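Local coordinates for protein STE5 (Saccharomyces cerevisiae, PDB 3FZE) that scaffolds the yeast mating pathway, its minimal scaffold domain co-catalysing phosphorylation of the MAP kinase Fus3 by the kinase Ste7, at residues P17-I22 against L47-F51; T5-I9 against F172-L177. Residues are numbered along the deposited sequence.

Contact 1: residues P17-I22 against L47-F51; sequences PDNLAI and LTIKF
In the vWA-like alpha/beta/alpha fold of this domain, a beta-alpha-beta crossover runs from strand 19-26 through helix 35-50 to strand 55-60, and residues 17-22 and 47-51 bring the start of its first strand against the C-terminal end of its helix. Pro17 and Asp18 lead into the strand, and Asn19 to Ile22 are extended, with Leu20 and Ile22 pointing toward the helix. The chain runs helically from Leu47, whose O accepts a hydrogen bond from Phe51 N (2.9 Å), and at Phe51 the backbone is more extended (phi/psi -122/87). The backbones come closest at Asn19 and Phe51, whose CA atoms are 5.8 Å apart.

Apolar contacts dominate. Phe51, with chi1 near -60° (m), lays its ring along the strand start and has far more surface covered than any other residue here. Leu20, in the mt rotamer, covers one ring face in a CH-pi contact, its CG 4.1 Å from the centroid of the Phe51 ring and 20° off the normal, while Leu20 CD1 lies 3.6 Å from Phe51 CE2. Phe181 packs edge-to-face with the Phe51 ring. Further along the strand, Ile22 CD1 meets Leu47 CD1 at 4.3 Å.

No hydrogen bond joins the segments. Asn19 turns its CB away and hydrogen-bonds through ND2 to Arg53 O, in the connection to strand 55-60, though its OD1 lies 3.7 Å from Phe51 CB. At the ring edge sit two backbone carbonyls: Asp18 O, 3.7 Å from Phe51 CD1, and Pro17 O, 3.6 Å from Phe51 CE1.

Contact 2: residues T5-I9 against F172-L177; sequences TISSI and FVLETL
Helices 2-14 and 170-180 lie side by side on one face of the central sheet of the alpha/beta/alpha fold. Their segments 5-9 and 172-177, both regular alpha-helix, run in the same general direction, their N-to-C axes 38° apart (signed crossing -38°) and 9.9 Å at closest approach. CA atoms pair as Thr5-Val173 (6.9 Å), Ile6-Thr176 (6.6 Å) and Ile9-Leu177 (6.3 Å).

Ile9 (mt) is the most covered residue: its CD1 reaches 3.5 Å from Thr176 CG2 and 3.8 Å from Leu177 N, and Ile9 CG2 packs 4.1 Å from Leu177 CD1. Thr176, chi1 near -60° (m), presents its methyl group to helix 2-14, with CG2 4.0 Å from Ile6 CG1, and turns its hydroxyl back to its own helix, OG1 donating to Phe172 O at 2.7 Å. Thr5 likewise offers carbon, its OG1 being hydrogen-bonded to Gly1 O. Phe172 (chi1 t) swings its ring across, so that Thr5 CB lies at the ring edge, 3.6 Å from Phe172 CE2.

Overall arrangement
Contacts 1 and 2 meet at helix 170-180: Leu177, which packs against Ile9 in contact 2, also reaches contact 1, with Leu177 CD2 3.8 Å from Leu47 CD1 and 4.3 Å from Ile22 CD1. Contact 1 closes a local crossover and is largely buried; an aromatic ring packs there on a leucine, with backbone carbonyls at its edge. Contact 2 brings together helices from near both ends of the chain, enclosing contact 1 in sequence, and is only partly buried. It mostly joins aliphatic and threonine methyl groups, the hydroxyl of Thr176 satisfied within its helix, that of Thr5 by Gly1. Its Val173 and Ile9 touch strand 145-150, whereas Phe172 and Ile6 lie at the more exposed margin.

Contact 1: residues P17-I22 against L47-F51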
ATOM      1  N   PRO A  17       8.202   5.330 -11.999  1.00 29.45           N
ATOM      2  CA  PRO A  17       8.859   5.485 -10.696  1.00 25.42           C
ATOM      3  C   PRO A  17      10.104   4.608 -10.602  1.00 22.04           C
ATOM      4  O   PRO A  17      10.110   3.520 -11.166  1.00 22.80           O
ATOM      5  CB  PRO A  17       7.803   4.987  -9.700  1.00 26.74           C
ATOM      6  CG  PRO A  17       6.842   4.178 -10.511  1.00 22.63           C
ATOM      7  CD  PRO A  17       6.857   4.739 -11.894  1.00 27.96           C
ATOM      8  N   ASP A  18      11.131   5.086  -9.905  1.00 20.99           N
ATOM      9  CA  ASP A  18      12.353   4.324  -9.647  1.00 25.55           C
ATOM     10  C   ASP A  18      12.147   3.290  -8.548  1.00 22.40           C
ATOM     11  O   ASP A  18      12.910   2.318  -8.429  1.00 21.64           O
ATOM     12  CB  ASP A  18      13.466   5.280  -9.210  1.00 23.81           C
ATOM     13  CG  ASP A  18      13.831   6.281 -10.295  1.00 27.74           C
ATOM     14  OD1 ASP A  18      14.113   5.848 -11.438  1.00 30.64           O
ATOM     15  OD2 ASP A  18      13.828   7.499 -10.004  1.00 32.73           O
ATOM     16  N   ASN A  19      11.127   3.535  -7.732  1.00 20.19           N
ATOM     17  CA  ASN A  19      10.822   2.705  -6.571  1.00 15.54           C
ATOM     18  C   ASN A  19       9.399   2.983  -6.091  1.00 17.60           C
ATOM     19  O   ASN A  19       8.790   4.001  -6.455  1.00 17.71           O
ATOM     20  CB  ASN A  19      11.826   2.978  -5.434  1.00 16.76           C
ATOM     21  CG  ASN A  19      11.870   1.859  -4.407  1.00 20.53           C
ATOM     22  OD1 ASN A  19      11.447   0.740  -4.685  1.00 17.15           O
ATOM     23  ND2 ASN A  19      12.393   2.156  -3.216  1.00 19.63           N
ATOM     24  N   LEU A  20       8.860   2.068  -5.283  1.00 15.05           N
ATOM     25  CA  LEU A  20       7.554   2.261  -4.680  1.00 15.51           C
ATOM     26  C   LEU A  20       7.636   2.102  -3.180  1.00 18.54           C
ATOM     27  O   LEU A  20       8.456   1.328  -2.666  1.00 14.77           O
ATOM     28  CB  LEU A  20       6.561   1.215  -5.181  1.00 17.22           C
ATOM     29  CG  LEU A  20       6.276   1.169  -6.674  1.00 15.76           C
ATOM     30  CD1 LEU A  20       5.321   0.024  -6.973  1.00 19.97           C
ATOM     31  CD2 LEU A  20       5.696   2.490  -7.141  1.00 18.26           C
ATOM     32  N   ALA A  21       6.755   2.817  -2.491  1.00 17.77           N
ATOM     33  CA  ALA A  21       6.461   2.569  -1.085  1.00 16.36           C
ATOM     34  C   ALA A  21       5.004   2.150  -1.012  1.00 13.30           C
ATOM     35  O   ALA A  21       4.120   2.898  -1.428  1.00 16.29           O
ATOM     36  CB  ALA A  21       6.678   3.829  -0.270  1.00 18.79           C
ATOM     37  N   ILE A  22       4.770   0.946  -0.494  0.50 12.70           N
ATOM     38  CA  ILE A  22       3.428   0.388  -0.388  0.50 14.38           C
ATOM     39  C   ILE A  22       2.926   0.515   1.045  0.50 13.69           C
ATOM     40  O   ILE A  22       3.493  -0.078   1.958  0.50 15.34           O
ATOM     41  CB  ILE A  22       3.411  -1.114  -0.786  0.50 16.05           C
ATOM     42  CG1 ILE A  22       4.202  -1.354  -2.079  0.50 15.41           C
ATOM     43  CG2 ILE A  22       1.983  -1.607  -0.923  0.50 19.17           C
ATOM     44  CD1 ILE A  22       3.531  -0.801  -3.337  0.50 14.34           C
ATOM     45  N   LEU A  47       6.540  -7.786  -6.600  1.00 14.74           N
ATOM     46  CA  LEU A  47       6.969  -6.421  -6.907  1.00 14.67           C
ATOM     47  C   LEU A  47       8.470  -6.231  -6.721  1.00 18.41           C
ATOM     48  O   LEU A  47       9.068  -5.398  -7.391  1.00 16.93           O
ATOM     49  CB  LEU A  47       6.175  -5.413  -6.070  1.00 12.70           C
ATOM     50  CG  LEU A  47       4.746  -5.190  -6.569  1.00 16.08           C
ATOM     51  CD1 LEU A  47       3.870  -4.540  -5.502  1.00 18.11           C
ATOM     52  CD2 LEU A  47       4.794  -4.340  -7.852  1.00 19.71           C
ATOM     53  N   THR A  48       9.083  -7.014  -5.837  1.00 15.33           N
ATOM     54  CA  THR A  48      10.538  -6.917  -5.666  1.00 14.25           C
ATOM     55  C   THR A  48      11.335  -7.405  -6.877  1.00 16.43           C
ATOM     56  O   THR A  48      12.510  -7.082  -6.997  1.00 17.86           O
ATOM     57  CB  THR A  48      11.063  -7.649  -4.415  1.00 15.30           C
ATOM     58  OG1 THR A  48      10.824  -9.058  -4.541  1.00 17.33           O
ATOM     59  CG2 THR A  48      10.422  -7.098  -3.144  1.00 15.74           C
ATOM     60  N   ILE A  49      10.710  -8.176  -7.767  1.00 15.78           N
ATOM     61  CA  ILE A  49      11.380  -8.578  -9.007  1.00 15.57           C
ATOM     62  C   ILE A  49      11.750  -7.327  -9.810  1.00 16.05           C
ATOM     63  O   ILE A  49      12.816  -7.259 -10.422  1.00 19.38           O
ATOM     64  CB  ILE A  49      10.481  -9.490  -9.870  1.00 18.59           C
ATOM     65  CG1 ILE A  49      10.233 -10.826  -9.158  1.00 25.94           C
ATOM     66  CG2 ILE A  49      11.080  -9.705 -11.261  1.00 20.76           C
ATOM     67  CD1 ILE A  49       9.133 -11.639  -9.798  1.00 25.45           C
ATOM     68  N   LYS A  50      10.865  -6.332  -9.776  1.00 19.33           N
ATOM     69  CA  LYS A  50      11.093  -5.060 -10.470  1.00 18.71           C
ATOM     70  C   LYS A  50      11.758  -3.997  -9.591  1.00 18.01           C
ATOM     71  O   LYS A  50      12.580  -3.204 -10.072  1.00 23.10           O
ATOM     72  CB  LYS A  50       9.777  -4.507 -11.023  1.00 18.42           C
ATOM     73  CG  LYS A  50       9.968  -3.226 -11.829  1.00 28.46           C
ATOM     74  CD  LYS A  50       8.769  -2.907 -12.710  1.00 35.70           C
ATOM     75  CE  LYS A  50       8.950  -1.574 -13.435  1.00 34.41           C
ATOM     76  NZ  LYS A  50       9.848  -1.696 -14.619  1.00 43.56           N
ATOM     77  N   PHE A  51      11.388  -3.986  -8.315  1.00 15.59           N
ATOM     78  CA  PHE A  51      11.824  -2.967  -7.364  1.00 13.70           C
ATOM     79  C   PHE A  51      12.537  -3.623  -6.187  1.00 13.96           C
ATOM     80  O   PHE A  51      11.917  -3.914  -5.173  1.00 14.14           O
ATOM     81  CB  PHE A  51      10.603  -2.185  -6.835  1.00 15.76           C
ATOM     82  CG  PHE A  51       9.825  -1.467  -7.912  1.00 16.29           C
ATOM     83  CD1 PHE A  51      10.361  -0.353  -8.547  1.00 16.87           C
ATOM     84  CD2 PHE A  51       8.563  -1.900  -8.288  1.00 16.51           C
ATOM     85  CE1 PHE A  51       9.652   0.315  -9.539  1.00 18.93           C
ATOM     86  CE2 PHE A  51       7.839  -1.226  -9.274  1.00 16.43           C
ATOM     87  CZ  PHE A  51       8.382  -0.126  -9.899  1.00 18.21           C
TER

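Contact 2: residues T5-I9 against F172-L177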
ATOM      1  N   THR A   5      -9.560   2.074 -10.769  1.00 29.40           N
ATOM      2  CA  THR A   5      -8.399   1.417 -10.182  1.00 26.30           C
ATOM      3  C   THR A   5      -7.353   1.158 -11.261  1.00 27.90           C
ATOM      4  O   THR A   5      -6.179   1.482 -11.092  1.00 26.56           O
ATOM      5  CB  THR A   5      -8.777   0.089  -9.505  1.00 27.20           C
ATOM      6  OG1 THR A   5      -9.642   0.346  -8.392  1.00 26.59           O
ATOM      7  CG2 THR A   5      -7.528  -0.636  -9.020  1.00 28.92           C
ATOM      8  N   ILE A   6      -7.793   0.587 -12.380  1.00 28.10           N
ATOM      9  CA  ILE A   6      -6.906   0.307 -13.502  1.00 28.83           C
ATOM     10  C   ILE A   6      -6.265   1.577 -14.056  1.00 25.24           C
ATOM     11  O   ILE A   6      -5.047   1.645 -14.226  1.00 28.12           O
ATOM     12  CB  ILE A   6      -7.651  -0.430 -14.635  1.00 28.74           C
ATOM     13  CG1 ILE A   6      -8.078  -1.828 -14.175  1.00 25.17           C
ATOM     14  CG2 ILE A   6      -6.783  -0.516 -15.883  1.00 30.11           C
ATOM     15  CD1 ILE A   6      -8.917  -2.581 -15.202  1.00 27.96           C
ATOM     16  N   SER A   7      -7.081   2.583 -14.351  1.00 31.76           N
ATOM     17  CA  SER A   7      -6.551   3.813 -14.929  1.00 32.04           C
ATOM     18  C   SER A   7      -5.639   4.559 -13.953  1.00 30.13           C
ATOM     19  O   SER A   7      -4.650   5.163 -14.359  1.00 32.77           O
ATOM     20  CB  SER A   7      -7.677   4.714 -15.455  1.00 32.27           C
ATOM     21  OG  SER A   7      -8.616   5.020 -14.443  1.00 38.21           O
ATOM     22  N   SER A   8      -5.975   4.521 -12.671  0.50 31.87           N
ATOM     23  CA  SER A   8      -5.132   5.158 -11.669  0.50 32.46           C
ATOM     24  C   SER A   8      -3.769   4.477 -11.617  0.50 31.27           C
ATOM     25  O   SER A   8      -2.732   5.141 -11.611  0.50 26.41           O
ATOM     26  CB  SER A   8      -5.807   5.135 -10.297  0.50 34.34           C
ATOM     27  OG  SER A   8      -6.975   5.935 -10.305  0.50 33.80           O
ATOM     28  N   ILE A   9      -3.775   3.148 -11.599  1.00 26.67           N
ATOM     29  CA  ILE A   9      -2.528   2.388 -11.572  1.00 25.31           C
ATOM     30  C   ILE A   9      -1.727   2.594 -12.859  1.00 29.41           C
ATOM     31  O   ILE A   9      -0.499   2.695 -12.834  1.00 31.80           O
ATOM     32  CB  ILE A   9      -2.794   0.892 -11.286  1.00 30.70           C
ATOM     33  CG1 ILE A   9      -3.255   0.716  -9.835  1.00 25.97           C
ATOM     34  CG2 ILE A   9      -1.549   0.051 -11.553  1.00 28.67           C
ATOM     35  CD1 ILE A   9      -3.873  -0.631  -9.546  1.00 27.79           C
ATOM     36  N   PHE A 172      -8.219  -7.760  -6.395  1.00 20.98           N
ATOM     37  CA  PHE A 172      -8.315  -6.966  -7.618  1.00 20.39           C
ATOM     38  C   PHE A 172      -7.287  -5.844  -7.643  1.00 20.91           C
ATOM     39  O   PHE A 172      -6.598  -5.651  -8.643  1.00 21.05           O
ATOM     40  CB  PHE A 172      -9.720  -6.384  -7.819  1.00 23.16           C
ATOM     41  CG  PHE A 172      -9.823  -5.517  -9.036  1.00 32.79           C
ATOM     42  CD1 PHE A 172     -10.073  -6.074 -10.275  1.00 29.31           C
ATOM     43  CD2 PHE A 172      -9.617  -4.150  -8.948  1.00 44.77           C
ATOM     44  CE1 PHE A 172     -10.141  -5.282 -11.407  1.00 41.00           C
ATOM     45  CE2 PHE A 172      -9.681  -3.353 -10.074  1.00 46.57           C
ATOM     46  CZ  PHE A 172      -9.942  -3.922 -11.302  1.00 43.39           C
ATOM     47  N   VAL A 173      -7.181  -5.111  -6.538  1.00 21.52           N
ATOM     48  CA  VAL A 173      -6.229  -4.010  -6.446  1.00 17.27           C
ATOM     49  C   VAL A 173      -4.799  -4.486  -6.651  1.00 17.23           C
ATOM     50  O   VAL A 173      -4.050  -3.931  -7.466  1.00 18.01           O
ATOM     51  CB  VAL A 173      -6.312  -3.310  -5.076  1.00 22.69           C
ATOM     52  CG1 VAL A 173      -5.169  -2.313  -4.915  1.00 24.35           C
ATOM     53  CG2 VAL A 173      -7.649  -2.611  -4.925  1.00 22.82           C
ATOM     54  N   LEU A 174      -4.423  -5.531  -5.925  0.50 16.66           N
ATOM     55  CA  LEU A 174      -3.041  -6.000  -5.943  0.50 17.70           C
ATOM     56  C   LEU A 174      -2.666  -6.758  -7.225  0.50 16.99           C
ATOM     57  O   LEU A 174      -1.549  -6.624  -7.720  0.50 18.95           O
ATOM     58  CB  LEU A 174      -2.736  -6.818  -4.684  0.50 17.82           C
ATOM     59  CG  LEU A 174      -2.810  -5.979  -3.406  0.50 17.37           C
ATOM     60  CD1 LEU A 174      -2.672  -6.859  -2.168  0.50 17.22           C
ATOM     61  CD2 LEU A 174      -1.742  -4.894  -3.434  0.50 18.36           C
ATOM     62  N   GLU A 175      -3.597  -7.542  -7.765  1.00 16.40           N
ATOM     63  CA  GLU A 175      -3.371  -8.194  -9.054  1.00 14.41           C
ATOM     64  C   GLU A 175      -3.224  -7.130 -10.139  1.00 18.70           C
ATOM     65  O   GLU A 175      -2.355  -7.237 -11.006  1.00 20.30           O
ATOM     66  CB  GLU A 175      -4.492  -9.189  -9.406  1.00 18.91           C
ATOM     67  CG  GLU A 175      -4.389 -10.504  -8.633  1.00 21.22           C
ATOM     68  CD  GLU A 175      -5.340 -11.578  -9.141  1.00 19.42           C
ATOM     69  OE1 GLU A 175      -6.260 -11.249  -9.905  1.00 21.51           O
ATOM     70  OE2 GLU A 175      -5.163 -12.755  -8.760  1.00 30.39           O
ATOM     71  N   THR A 176      -4.058  -6.098 -10.081  1.00 19.41           N
ATOM     72  CA  THR A 176      -3.977  -5.024 -11.065  1.00 21.12           C
ATOM     73  C   THR A 176      -2.638  -4.306 -10.964  1.00 21.05           C
ATOM     74  O   THR A 176      -1.993  -4.010 -11.977  1.00 20.70           O
ATOM     75  CB  THR A 176      -5.122  -4.005 -10.917  1.00 21.29           C
ATOM     76  OG1 THR A 176      -6.369  -4.665 -11.145  1.00 22.01           O
ATOM     77  CG2 THR A 176      -4.961  -2.883 -11.952  1.00 21.57           C
ATOM     78  N   LEU A 177      -2.206  -4.050  -9.737  1.00 19.00           N
ATOM     79  CA  LEU A 177      -0.934  -3.387  -9.532  1.00 20.49           C
ATOM     80  C   LEU A 177       0.216  -4.226 -10.097  1.00 18.25           C
ATOM     81  O   LEU A 177       1.037  -3.733 -10.879  1.00 18.35           O
ATOM     82  CB  LEU A 177      -0.732  -3.101  -8.041  1.00 15.66           C
ATOM     83  CG  LEU A 177       0.610  -2.463  -7.670  1.00 17.80           C
ATOM     84  CD1 LEU A 177       0.754  -1.075  -8.295  1.00 22.34           C
ATOM     85  CD2 LEU A 177       0.753  -2.421  -6.157  1.00 16.72           C
TER